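Peptidoglycan-N-acetylmuramic acid deacetylase PdaC (Bacillus subtilis subsp. subtilis str. 168, PDB 6H8N) removes acetyl groups from N-acetylmuramic acid in peptidoglycan, conferring lysozyme resistance, and deacylates short chitin oligomers, through the zinc-binding polysaccharide deacetylase domain that forms this chain. Local coordinates at residues A[57-62]-A[98-103]. The protein carries 1 engineered substitution. Numbering follows the deposited sequence.
Sequences RMLKEG and SGYRPT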
ATOM      1  N   ARG A  57      -7.479 -13.075   3.450  1.00  9.70           N
ATOM      2  CA  ARG A  57      -6.185 -13.431   4.016  1.00 10.91           C
ATOM      3  C   ARG A  57      -5.367 -12.194   4.389  1.00 10.44           C
ATOM      4  O   ARG A  57      -4.775 -12.129   5.475  1.00 10.88           O
ATOM      5  CB  ARG A  57      -5.397 -14.330   3.065  1.00 11.01           C
ATOM      6  CG  ARG A  57      -4.083 -14.774   3.686  1.00 13.46           C
ATOM      7  CD  ARG A  57      -3.240 -15.739   2.853  1.00 12.62           C
ATOM      8  NE  ARG A  57      -1.985 -15.807   3.576  1.00 12.61           N
ATOM      9  CZ  ARG A  57      -0.783 -16.047   3.072  1.00 12.81           C
ATOM     10  NH1 ARG A  57      -0.629 -16.346   1.792  1.00 14.24           N
ATOM     11  NH2 ARG A  57       0.268 -15.962   3.872  1.00 13.63           N
ATOM     12  N   MET A  58      -5.307 -11.199   3.504  1.00  9.67           N
ATOM     13  CA  MET A  58      -4.468 -10.056   3.819  1.00  9.51           C
ATOM     14  C   MET A  58      -4.979  -9.331   5.057  1.00  9.26           C
ATOM     15  O   MET A  58      -4.177  -8.886   5.890  1.00 10.00           O
ATOM     16  CB  MET A  58      -4.297  -9.125   2.619  1.00 13.95           C
ATOM     17  CG  MET A  58      -5.518  -8.527   2.074  1.00 13.00           C
ATOM     18  SD  MET A  58      -5.186  -7.539   0.555  1.00 11.96           S
ATOM     19  CE  MET A  58      -4.418  -8.639  -0.592  1.00 15.36           C
ATOM     20  N   LEU A  59      -6.313  -9.240   5.220  1.00  9.07           N
ATOM     21  CA  LEU A  59      -6.890  -8.621   6.416  1.00  8.83           C
ATOM     22  C   LEU A  59      -6.654  -9.474   7.654  1.00  8.93           C
ATOM     23  O   LEU A  59      -6.320  -8.947   8.720  1.00  9.51           O
ATOM     24  CB  LEU A  59      -8.389  -8.410   6.222  1.00  9.33           C
ATOM     25  CG  LEU A  59      -8.807  -7.332   5.233  1.00  8.63           C
ATOM     26  CD1 LEU A  59     -10.320  -7.451   4.973  1.00 10.37           C
ATOM     27  CD2 LEU A  59      -8.466  -5.966   5.757  1.00 11.30           C
ATOM     28  N   LYS A  60      -6.828 -10.790   7.534  1.00  8.86           N
ATOM     29  CA  LYS A  60      -6.646 -11.667   8.683  1.00 10.54           C
ATOM     30  C   LYS A  60      -5.230 -11.579   9.215  1.00 11.06           C
ATOM     31  O   LYS A  60      -5.012 -11.698  10.423  1.00 11.98           O
ATOM     32  CB  LYS A  60      -6.992 -13.098   8.292  1.00 12.15           C
ATOM     33  CG  LYS A  60      -6.983 -14.057   9.456  1.00 16.36           C
ATOM     34  CD  LYS A  60      -7.550 -15.404   9.059  1.00 22.64           C
ATOM     35  CE  LYS A  60      -7.664 -16.317  10.267  1.00 27.07           C
ATOM     36  NZ  LYS A  60      -8.366 -17.593   9.934  1.00 37.04           N
ATOM     37  N   GLU A  61      -4.263 -11.334   8.346  1.00 10.13           N
ATOM     38  CA  GLU A  61      -2.855 -11.296   8.728  1.00 10.54           C
ATOM     39  C   GLU A  61      -2.381  -9.901   9.112  1.00 10.92           C
ATOM     40  O   GLU A  61      -1.174  -9.694   9.269  1.00 12.06           O
ATOM     41  CB  GLU A  61      -2.001 -11.952   7.635  1.00 10.18           C
ATOM     42  CG  GLU A  61      -2.363 -13.444   7.509  1.00 12.20           C
ATOM     43  CD  GLU A  61      -1.528 -14.273   6.549  1.00 14.63           C
ATOM     44  OE1 GLU A  61      -0.605 -13.741   5.907  1.00 14.70           O
ATOM     45  OE2 GLU A  61      -1.800 -15.502   6.435  1.00 15.22           O
ATOM     46  N   GLY A  62      -3.298  -8.962   9.335  1.00  9.97           N
ATOM     47  CA  GLY A  62      -2.950  -7.694   9.919  1.00 10.33           C
ATOM     48  C   GLY A  62      -2.542  -6.614   8.947  1.00  9.64           C
ATOM     49  O   GLY A  62      -2.077  -5.562   9.379  1.00 12.23           O
ATOM     50  N   SER A  98     -15.986  -8.692   3.032  1.00 10.01           N
ATOM     51  CA  SER A  98     -15.225  -8.630   4.275  1.00  9.05           C
ATOM     52  C   SER A  98     -15.830  -7.750   5.355  1.00  9.23           C
ATOM     53  O   SER A  98     -15.366  -7.822   6.497  1.00  9.66           O
ATOM     54  CB  SER A  98     -13.801  -8.119   3.988  1.00 10.33           C
ATOM     55  OG  SER A  98     -13.800  -6.732   3.699  1.00 10.08           O
ATOM     56  N   GLY A  99     -16.789  -6.887   5.036  1.00  9.40           N
ATOM     57  CA  GLY A  99     -17.273  -5.933   6.017  1.00 10.13           C
ATOM     58  C   GLY A  99     -16.307  -4.823   6.354  1.00 10.61           C
ATOM     59  O   GLY A  99     -16.565  -4.060   7.293  1.00 11.27           O
ATOM     60  N   TYR A 100     -15.192  -4.719   5.630  1.00 10.65           N
ATOM     61  CA  TYR A 100     -14.188  -3.678   5.850  1.00 10.00           C
ATOM     62  C   TYR A 100     -14.432  -2.517   4.897  1.00  9.69           C
ATOM     63  O   TYR A 100     -14.770  -2.726   3.729  1.00 11.35           O
ATOM     64  CB  TYR A 100     -12.824  -4.301   5.576  1.00 11.53           C
ATOM     65  CG  TYR A 100     -11.543  -3.486   5.746  1.00 13.01           C
ATOM     66  CD1 TYR A 100     -10.780  -3.610   6.912  1.00 17.25           C
ATOM     67  CD2 TYR A 100     -11.007  -2.758   4.690  1.00 11.51           C
ATOM     68  CE1 TYR A 100      -9.559  -2.948   7.054  1.00 17.48           C
ATOM     69  CE2 TYR A 100      -9.818  -2.040   4.834  1.00 10.90           C
ATOM     70  CZ  TYR A 100      -9.062  -2.187   6.006  1.00 14.44           C
ATOM     71  OH  TYR A 100      -7.809  -1.559   6.159  1.00 15.87           O
ATOM     72  N   ARG A 101     -14.277  -1.305   5.411  1.00 11.89           N
ATOM     73  CA  ARG A 101     -14.392  -0.075   4.641  1.00 12.66           C
ATOM     74  C   ARG A 101     -13.029   0.606   4.558  1.00 11.58           C
ATOM     75  O   ARG A 101     -12.590   1.236   5.529  1.00 12.34           O
ATOM     76  CB  ARG A 101     -15.415   0.871   5.281  1.00 13.86           C
ATOM     77  CG  ARG A 101     -15.541   2.170   4.488  1.00 18.25           C
ATOM     78  CD  ARG A 101     -16.723   3.034   4.947  1.00 29.81           C
ATOM     79  NE  ARG A 101     -16.570   3.510   6.316  1.00 38.99           N
ATOM     80  CZ  ARG A 101     -17.360   4.419   6.887  1.00 42.92           C
ATOM     81  NH1 ARG A 101     -17.142   4.787   8.142  1.00 44.78           N
ATOM     82  NH2 ARG A 101     -18.365   4.964   6.205  1.00 39.83           N
ATOM     83  N   PRO A 102     -12.333   0.540   3.427  1.00 10.92           N
ATOM     84  CA  PRO A 102     -11.056   1.260   3.312  1.00 11.45           C
ATOM     85  C   PRO A 102     -11.243   2.746   3.550  1.00 10.72           C
ATOM     86  O   PRO A 102     -12.261   3.329   3.183  1.00 11.35           O
ATOM     87  CB  PRO A 102     -10.629   0.999   1.867  1.00 10.36           C
ATOM     88  CG  PRO A 102     -11.277  -0.325   1.530  1.00 10.22           C
ATOM     89  CD  PRO A 102     -12.624  -0.264   2.238  1.00 10.90           C
ATOM     90  N   THR A 103     -10.220   3.349   4.155  1.00 11.27           N
ATOM     91  CA  THR A 103     -10.145   4.795   4.287  1.00 12.74           C
ATOM     92  C   THR A 103      -9.122   5.418   3.356  1.00 12.09           C
ATOM     93  O   THR A 103      -9.172   6.635   3.136  1.00 13.52           O
ATOM     94  CB  THR A 103      -9.794   5.187   5.726  1.00 15.54           C
ATOM     95  OG1 THR A 103      -8.538   4.631   6.057  1.00 17.11           O
ATOM     96  CG2 THR A 103     -10.838   4.665   6.706  1.00 21.96           C
TER
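Leu59 and Tyr100 illustrate how one branched aliphatic side chain can fasten a helix to the end of another helix and the loop that follows it, by serving two neighbours at once. The tight part is a CH-pi contact: the CD2 methyl of Leu59 sits over one face of the Tyr100 ring, 3.6 Å from its centroid and 20° off the normal. It is displaced toward the rim, on the side of Tyr100 CD1 and CE1, with CD2 to CE1 at 3.5 Å. With CG anti to the backbone N (chi1 -179°), the Tyr100 ring extends past the Leu59 side chain, one face turned to its CD2 methyl, and on to strand 64-67. The other branch, Leu59 CD1, reaches the C-terminal end of helix 80-98, where it rests against Ser98 CB at 3.7 Å.

The polar ends are satisfied away from this apolar interface. Ser98 OG donates to the backbone O of Ile94 and accepts from Tyr100 N at 3.1 Å, an ST turn that links the helix end to the tyrosine.

By contrast with the ring contact, the CD1 end is thin: 132 Å² is buried in total, and Leu59, Ser98 and Tyr100 all remain partly exposed.

Within the NodB homology domain, away from the zinc site, the contact joins the C-terminal end of helix 52-60, closed by a Schellman motif at Gly62, to the end of helix 80-98 and the loop leading to strand 104-105. Strand 64-67 ties both sides together: Leu59 packs on Val65, whose backbone N is hydrogen-bonded to Tyr100 OH.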